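Local coordinates for aryl esterase (Mycobacterium smegmatis, PDB 2Q0Q), which probably hydrolyses aryl esters and transfers acyl groups to alcohols, even in water, as an SGNH-family hydrolase that assembles into oligomers, at residues V32-V37 against I194-A199; G36-Q41 against F46-E51; K133-S138 against V206-Q211. All coordinates share one frame; numbering follows the deposited sequence.

Contact 1: residues V32-V37 against I194-A199; sequences VRWTGV and IHFTEA. With SO4 (sulfate ion), chain U.
Trp34 and Phe196 meet through CD1 of the indole and CE1 of the phenyl ring, 4.1 Å apart. Trp34 CD1 lies near the plane of the Phe196 ring, at its edge, whereas Phe196 CE1 reaches the indole obliquely. One indole face carries Thr35 CG2, 3.7 Å above the plane and offset toward the rim. The neighbouring His195 does not touch 32-37; Ile194 CG2 sits over the centre of its ring, Trp16 stacks with it, and a sulfate occupies its edge. There His195 NE2 donates to sulfate O4 over 2.8 Å, with an N-H...O angle of 147°, while ND1 is hydrogen-bonded to Asp192. With Ser11 these residues have the geometry of a Ser-His-Asp triad, consistent with the SGNH fold, and the sulfate also binds Ser11 OG.

Just before helix 34-42, Val32 CG1, anti to the backbone N (chi1 175°), packs on Glu198 CG at 3.9 Å, an aliphatic contact with an exposed glutamate. The backbones are joined indirectly: one water donates to both Val32 O and Glu198 O, each at 2.7 Å. Thr197 is the N-cap of helix 198-215, its side chain capping a backbone N just beyond. Chemically, the direct contacts are apolar and the polar link is a water bridge, which ties the loop leading into helix 34-42 to the first residue of helix 198-215, three residues past the probable catalytic His195.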
# COMPACT_ATOMS: atom_id res chain seq x y z
N VAL G 32 31.55 -30.15 6.57
CA VAL G 32 31.17 -30.22 7.97
C VAL G 32 29.72 -29.83 8.22
O VAL G 32 29.03 -30.47 9.01
CB VAL G 32 32.12 -29.38 8.86
CG1 VAL G 32 31.65 -29.36 10.30
CG2 VAL G 32 33.55 -29.94 8.74
N ARG G 33 29.24 -28.79 7.54
CA ARG G 33 27.82 -28.50 7.60
C ARG G 33 27.01 -29.70 7.08
O ARG G 33 27.50 -30.51 6.30
CB ARG G 33 27.51 -27.18 6.89
CG ARG G 33 27.93 -27.03 5.42
CD ARG G 33 27.77 -25.58 5.06
NE ARG G 33 27.94 -25.33 3.62
CZ ARG G 33 29.01 -24.81 3.04
NH1 ARG G 33 30.08 -24.46 3.75
NH2 ARG G 33 29.01 -24.63 1.73
N TRP G 34 25.79 -29.85 7.58
CA TRP G 34 25.02 -31.07 7.30
C TRP G 34 24.64 -31.22 5.84
O TRP G 34 24.50 -32.34 5.35
CB TRP G 34 23.78 -31.18 8.21
CG TRP G 34 22.67 -30.18 7.99
CD1 TRP G 34 22.40 -29.07 8.74
CD2 TRP G 34 21.67 -30.24 6.98
NE1 TRP G 34 21.30 -28.42 8.24
CE2 TRP G 34 20.84 -29.11 7.15
CE3 TRP G 34 21.41 -31.13 5.92
CZ2 TRP G 34 19.75 -28.86 6.32
CZ3 TRP G 34 20.33 -30.87 5.09
CH2 TRP G 34 19.52 -29.75 5.29
N THR G 35 24.51 -30.10 5.12
CA THR G 35 24.24 -30.16 3.68
C THR G 35 25.41 -30.85 2.93
O THR G 35 25.20 -31.56 1.94
CB THR G 35 23.96 -28.74 3.07
OG1 THR G 35 25.04 -27.85 3.38
CG2 THR G 35 22.69 -28.19 3.65
N GLY G 36 26.62 -30.61 3.41
CA GLY G 36 27.81 -31.26 2.86
C GLY G 36 27.90 -32.73 3.23
O GLY G 36 28.19 -33.55 2.37
N VAL G 37 27.63 -33.05 4.50
CA VAL G 37 27.56 -34.43 4.98
C VAL G 37 26.49 -35.21 4.21
O VAL G 37 26.71 -36.36 3.80
CB VAL G 37 27.27 -34.51 6.48
CG1 VAL G 37 27.04 -35.95 6.88
CG2 VAL G 37 28.42 -33.87 7.26
N ILE G 194 21.41 -22.14 20.25
CA ILE G 194 20.63 -21.97 19.04
C ILE G 194 21.16 -22.83 17.89
O ILE G 194 20.39 -23.51 17.20
CB ILE G 194 20.63 -20.48 18.58
CG1 ILE G 194 20.12 -19.56 19.69
CG2 ILE G 194 19.82 -20.33 17.26
CD1 ILE G 194 20.44 -18.08 19.46
N HIS G 195 22.47 -22.78 17.66
CA HIS G 195 23.06 -23.38 16.48
C HIS G 195 23.70 -24.73 16.78
O HIS G 195 23.65 -25.20 17.94
CB HIS G 195 24.01 -22.37 15.80
CG HIS G 195 23.32 -21.10 15.42
ND1 HIS G 195 23.37 -19.97 16.20
CD2 HIS G 195 22.53 -20.79 14.35
CE1 HIS G 195 22.65 -19.01 15.63
NE2 HIS G 195 22.13 -19.48 14.51
N PHE G 196 24.22 -25.36 15.73
CA PHE G 196 24.65 -26.76 15.79
C PHE G 196 26.13 -26.90 16.02
O PHE G 196 26.92 -26.14 15.51
CB PHE G 196 24.37 -27.54 14.50
CG PHE G 196 22.91 -27.77 14.19
CD1 PHE G 196 22.54 -28.19 12.91
CD2 PHE G 196 21.90 -27.59 15.14
CE1 PHE G 196 21.19 -28.45 12.58
CE2 PHE G 196 20.55 -27.81 14.81
CZ PHE G 196 20.20 -28.23 13.52
N THR G 197 26.48 -27.93 16.77
CA THR G 197 27.87 -28.40 16.84
C THR G 197 28.22 -29.14 15.56
O THR G 197 27.36 -29.40 14.71
CB THR G 197 28.08 -29.36 18.00
OG1 THR G 197 27.15 -30.45 17.88
CG2 THR G 197 27.88 -28.64 19.32
N GLU G 198 29.50 -29.47 15.42
CA GLU G 198 29.94 -30.30 14.30
C GLU G 198 29.26 -31.67 14.31
O GLU G 198 28.88 -32.17 13.23
CB GLU G 198 31.45 -30.52 14.35
CG GLU G 198 32.26 -29.25 14.11
CD GLU G 198 33.76 -29.50 14.23
OE1 GLU G 198 34.21 -30.03 15.29
OE2 GLU G 198 34.45 -29.13 13.26
N ALA G 199 29.11 -32.25 15.51
CA ALA G 199 28.47 -33.58 15.70
C ALA G 199 26.96 -33.58 15.44
O ALA G 199 26.42 -34.56 14.86
CB ALA G 199 28.75 -34.12 17.11
S SO4 U . 19.31 -17.20 13.29
O1 SO4 U . 18.67 -17.81 14.52
O2 SO4 U . 18.93 -18.00 12.10
O3 SO4 U . 18.96 -15.77 13.31
O4 SO4 U . 20.76 -17.33 13.43
O HOH W 1 29.82 -32.38 10.70

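Contact 2: residues G36-Q41 against F46-E51; sequences GVLAQQ and FEVIEE
Val48 sits against Leu38 and Ala39 where helix 34-42 packs on strand 46-52, an outermost strand, within this chain, of the parallel sheet in this alpha/beta SGNH hydrolase fold. The local axes of helix and strand approach to 8.1 Å and run antiparallel, at 172°, as suits a helix leading back through a short turn into the next strand. Along that strand, Phe46 points its CB toward the helix, but its ring packs on Val212 of helix 198-215. Glu47 turns away and forms a salt bridge with Arg4 of the adjacent strand.

Val48 then makes the apolar contact. Its CG2, anti to the carbonyl carbon, lies 4.0 Å from Leu38 CG, and the two side chains cross at about a right angle. The same methyl is 4.0 Å from Ala39 CA and 4.1 Å from Ala39 CB, so one branch spans two consecutive helix residues. Ile49 faces the other way, onto Arg4 and Leu6.

Glu50 extends its carboxylate back toward the first turn of the helix. OE1 forms a salt bridge with Arg33, and OE2 is hydrogen-bonded to Thr35; beside that bond, Glu50 OE2 stands 4.1 Å from Gly36 N.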
# COMPACT_ATOMS: atom_id res chain seq x y z
N GLY G 36 26.62 -30.61 3.41
CA GLY G 36 27.81 -31.26 2.86
C GLY G 36 27.90 -32.73 3.23
O GLY G 36 28.19 -33.55 2.37
N VAL G 37 27.63 -33.05 4.50
CA VAL G 37 27.56 -34.43 4.98
C VAL G 37 26.49 -35.21 4.21
O VAL G 37 26.71 -36.36 3.80
CB VAL G 37 27.27 -34.51 6.48
CG1 VAL G 37 27.04 -35.95 6.88
CG2 VAL G 37 28.42 -33.87 7.26
N LEU G 38 25.35 -34.53 3.95
CA LEU G 38 24.30 -35.11 3.12
C LEU G 38 24.85 -35.46 1.73
O LEU G 38 24.64 -36.57 1.25
CB LEU G 38 23.09 -34.16 3.01
CG LEU G 38 21.89 -34.60 2.16
CD1 LEU G 38 21.26 -35.87 2.63
CD2 LEU G 38 20.87 -33.50 2.16
N ALA G 39 25.55 -34.52 1.11
CA ALA G 39 26.08 -34.71 -0.24
C ALA G 39 27.08 -35.87 -0.31
O ALA G 39 27.02 -36.68 -1.25
CB ALA G 39 26.70 -33.41 -0.74
N GLN G 40 27.99 -35.91 0.68
CA GLN G 40 28.98 -37.00 0.86
C GLN G 40 28.29 -38.34 0.95
O GLN G 40 28.65 -39.30 0.26
CB GLN G 40 29.75 -36.86 2.19
CG GLN G 40 30.79 -35.76 2.29
CD GLN G 40 31.27 -35.59 3.75
OE1 GLN G 40 31.49 -36.58 4.47
NE2 GLN G 40 31.42 -34.34 4.19
N GLN G 41 27.31 -38.40 1.84
CA GLN G 41 26.63 -39.64 2.16
C GLN G 41 25.83 -40.15 0.97
O GLN G 41 25.77 -41.35 0.74
CB GLN G 41 25.73 -39.46 3.38
CG GLN G 41 26.50 -39.26 4.68
CD GLN G 41 27.20 -40.51 5.16
OE1 GLN G 41 26.57 -41.55 5.37
NE2 GLN G 41 28.50 -40.42 5.35
N PHE G 46 23.50 -38.17 -6.65
CA PHE G 46 22.72 -37.03 -6.16
C PHE G 46 23.51 -35.74 -6.19
O PHE G 46 24.74 -35.74 -6.15
CB PHE G 46 22.27 -37.28 -4.72
CG PHE G 46 21.39 -38.48 -4.56
CD1 PHE G 46 20.01 -38.34 -4.49
CD2 PHE G 46 21.94 -39.75 -4.50
CE1 PHE G 46 19.19 -39.47 -4.34
CE2 PHE G 46 21.14 -40.87 -4.36
CZ PHE G 46 19.76 -40.72 -4.28
N GLU G 47 22.78 -34.63 -6.26
CA GLU G 47 23.35 -33.30 -6.18
C GLU G 47 22.55 -32.47 -5.18
O GLU G 47 21.33 -32.33 -5.34
CB GLU G 47 23.30 -32.64 -7.56
CG GLU G 47 24.02 -31.30 -7.65
CD GLU G 47 23.76 -30.56 -8.93
OE1 GLU G 47 23.20 -31.18 -9.87
OE2 GLU G 47 24.11 -29.35 -9.00
N VAL G 48 23.24 -31.92 -4.18
CA VAL G 48 22.62 -31.08 -3.15
C VAL G 48 22.83 -29.59 -3.44
O VAL G 48 23.91 -29.15 -3.81
CB VAL G 48 23.17 -31.44 -1.74
CG1 VAL G 48 22.70 -30.43 -0.68
CG2 VAL G 48 22.74 -32.85 -1.39
N ILE G 49 21.75 -28.83 -3.27
CA ILE G 49 21.75 -27.40 -3.52
C ILE G 49 21.48 -26.67 -2.20
O ILE G 49 20.45 -26.90 -1.58
CB ILE G 49 20.67 -27.06 -4.55
CG1 ILE G 49 20.98 -27.76 -5.88
CG2 ILE G 49 20.54 -25.56 -4.72
CD1 ILE G 49 19.74 -28.23 -6.61
N GLU G 50 22.42 -25.82 -1.79
CA GLU G 50 22.40 -25.13 -0.49
C GLU G 50 21.75 -23.77 -0.58
O GLU G 50 22.32 -22.83 -1.13
CB GLU G 50 23.82 -24.96 0.05
CG GLU G 50 24.52 -26.30 0.24
CD GLU G 50 25.99 -26.19 0.62
OE1 GLU G 50 26.69 -25.25 0.16
OE2 GLU G 50 26.43 -27.07 1.37
N GLU G 51 20.53 -23.68 -0.07
CA GLU G 51 19.83 -22.41 0.03
C GLU G 51 19.42 -22.15 1.49
O GLU G 51 18.25 -22.10 1.82
CB GLU G 51 18.63 -22.36 -0.91
CG GLU G 51 19.01 -22.32 -2.40
CD GLU G 51 19.40 -20.95 -2.90
OE1 GLU G 51 19.19 -19.93 -2.20
OE2 GLU G 51 19.86 -20.88 -4.07

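Contact 3: residues K133-S138 against V206-Q211; sequences KVLVVS and VALAEQ
Leu135 CG is anti to the backbone N (chi1 172°), which carries its two methyls from strand 133-138 toward helix 198-215. On the helix, Leu208 and Gln211 both have CG anti to the carbonyl carbon, and both side chains set out toward the strand. CD2 of Leu135 reaches both, 4.0 Å from Leu208 CD2 and 4.1 Å from Gln211 CB. The leucines cross at a slant, while Leu135 and Gln211 cross at about a right angle.

One turn of helix separates Leu208 from Gln211, so the methyl meets two side chains on the same helix flank. Val137, two residues along the strand, adds its CG2 at 4.3 Å from Leu208 CD2; a single leucine methyl therefore touches two strand residues. The local axes approach to 11.7 Å, a separation bridged by side chains, and run roughly antiparallel. Phe180 of strand 179-181 packs on both Leu208 and Gln211, continuing this layer across the sheet.

The Gln211 chain bends at chi2, and its amide is held beside the helix: NE2 donates to Glu210 OE1 over 3.1 Å at a near-straight 165°. The acceptor lies close to the amide plane, and the donor approaches the syn lone pair of the carboxylate oxygen. Across the contact, only carbons come within 4.1 Å of each other. A hydrophobic seam thus joins an inner strand to the C-terminal helix; at its margin Gln211 NE2 is bound to Glu210 OE1, while Gln211 OE1 comes to 4.2 Å from Leu135 CD1.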
# COMPACT_ATOMS: atom_id res chain seq x y z
N LYS G 133 9.31 -33.47 -5.06
CA LYS G 133 8.73 -33.84 -3.78
C LYS G 133 9.20 -32.85 -2.70
O LYS G 133 10.11 -32.07 -2.91
CB LYS G 133 9.14 -35.27 -3.43
CG LYS G 133 8.49 -36.34 -4.29
CD LYS G 133 8.84 -37.74 -3.79
CE LYS G 133 8.52 -38.81 -4.86
NZ LYS G 133 8.24 -40.13 -4.23
N VAL G 134 8.53 -32.88 -1.54
CA VAL G 134 8.89 -32.03 -0.41
C VAL G 134 9.11 -32.91 0.82
O VAL G 134 8.48 -33.95 0.97
CB VAL G 134 7.82 -30.94 -0.13
CG1 VAL G 134 6.52 -31.58 0.41
CG2 VAL G 134 8.36 -29.88 0.86
N LEU G 135 10.02 -32.47 1.67
CA LEU G 135 10.21 -33.07 2.98
C LEU G 135 10.17 -31.95 4.01
O LEU G 135 11.03 -31.07 4.01
CB LEU G 135 11.54 -33.84 3.06
CG LEU G 135 11.97 -34.37 4.44
CD1 LEU G 135 10.88 -35.28 5.01
CD2 LEU G 135 13.30 -35.11 4.37
N VAL G 136 9.14 -31.97 4.85
CA VAL G 136 8.97 -31.00 5.93
C VAL G 136 9.82 -31.46 7.13
O VAL G 136 9.69 -32.60 7.62
CB VAL G 136 7.48 -30.89 6.35
CG1 VAL G 136 7.30 -30.00 7.60
CG2 VAL G 136 6.59 -30.46 5.15
N VAL G 137 10.70 -30.58 7.59
CA VAL G 137 11.58 -30.92 8.71
C VAL G 137 11.38 -29.94 9.86
O VAL G 137 11.55 -28.74 9.68
CB VAL G 137 13.05 -30.90 8.32
CG1 VAL G 137 13.94 -31.23 9.49
CG2 VAL G 137 13.33 -31.85 7.13
N SER G 138 11.04 -30.47 11.04
CA SER G 138 11.01 -29.64 12.24
C SER G 138 12.44 -29.52 12.75
O SER G 138 13.15 -30.55 12.82
CB SER G 138 10.07 -30.22 13.31
OG SER G 138 10.28 -31.60 13.48
N VAL G 206 23.56 -37.57 8.10
CA VAL G 206 23.48 -39.04 7.96
C VAL G 206 22.03 -39.58 8.04
O VAL G 206 21.66 -40.60 7.38
CB VAL G 206 24.35 -39.73 9.02
CG1 VAL G 206 23.95 -41.17 9.19
CG2 VAL G 206 25.83 -39.60 8.65
N ALA G 207 21.21 -38.85 8.83
CA ALA G 207 19.82 -39.24 8.97
C ALA G 207 19.05 -38.83 7.73
O ALA G 207 18.23 -39.59 7.24
CB ALA G 207 19.24 -38.58 10.17
N LEU G 208 19.29 -37.59 7.29
CA LEU G 208 18.60 -37.08 6.10
C LEU G 208 19.02 -37.81 4.82
O LEU G 208 18.22 -37.90 3.86
CB LEU G 208 18.80 -35.56 5.95
CG LEU G 208 18.01 -34.67 6.93
CD1 LEU G 208 18.47 -33.20 6.90
CD2 LEU G 208 16.49 -34.77 6.71
N ALA G 209 20.27 -38.26 4.76
CA ALA G 209 20.73 -39.06 3.61
C ALA G 209 19.82 -40.29 3.48
O ALA G 209 19.33 -40.60 2.40
CB ALA G 209 22.18 -39.46 3.79
N GLU G 210 19.54 -40.97 4.59
CA GLU G 210 18.61 -42.09 4.55
C GLU G 210 17.20 -41.65 4.09
O GLU G 210 16.54 -42.33 3.31
CB GLU G 210 18.57 -42.78 5.93
CG GLU G 210 17.67 -43.99 6.01
CD GLU G 210 16.21 -43.67 6.38
OE1 GLU G 210 15.97 -42.60 7.02
OE2 GLU G 210 15.32 -44.46 5.86
N GLN G 211 16.76 -40.51 4.59
CA GLN G 211 15.44 -40.01 4.24
C GLN G 211 15.36 -39.74 2.74
O GLN G 211 14.38 -40.14 2.10
CB GLN G 211 15.14 -38.72 5.01
CG GLN G 211 14.92 -38.96 6.49
CD GLN G 211 13.55 -39.51 6.73
OE1 GLN G 211 12.56 -38.79 6.54
NE2 GLN G 211 13.46 -40.79 7.08

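How the contacts relate
Helix 34-42 connects contacts 1 and 2, which share Gly36 and Val37 and have centres about 12 Å apart. Two polar ties join them: Thr35 OG1 to Glu50 OE2 at 2.6 Å, probably a hydrogen bond, and the Arg33 NH2 to Glu50 OE1 salt bridge at 2.9 Å. Helix 198-215 links contacts 1 and 3: Trp34 CZ3 packs 3.5 Å from Leu208 CD1. Between contacts 2 and 3 the two helices touch directly, with Gln41 CB 3.6 Å from Ala209 CB. Both of these contacts reach the same parallel sheet, whereas contact 1 alone contains the sulfate-bound His195 of the probable active site.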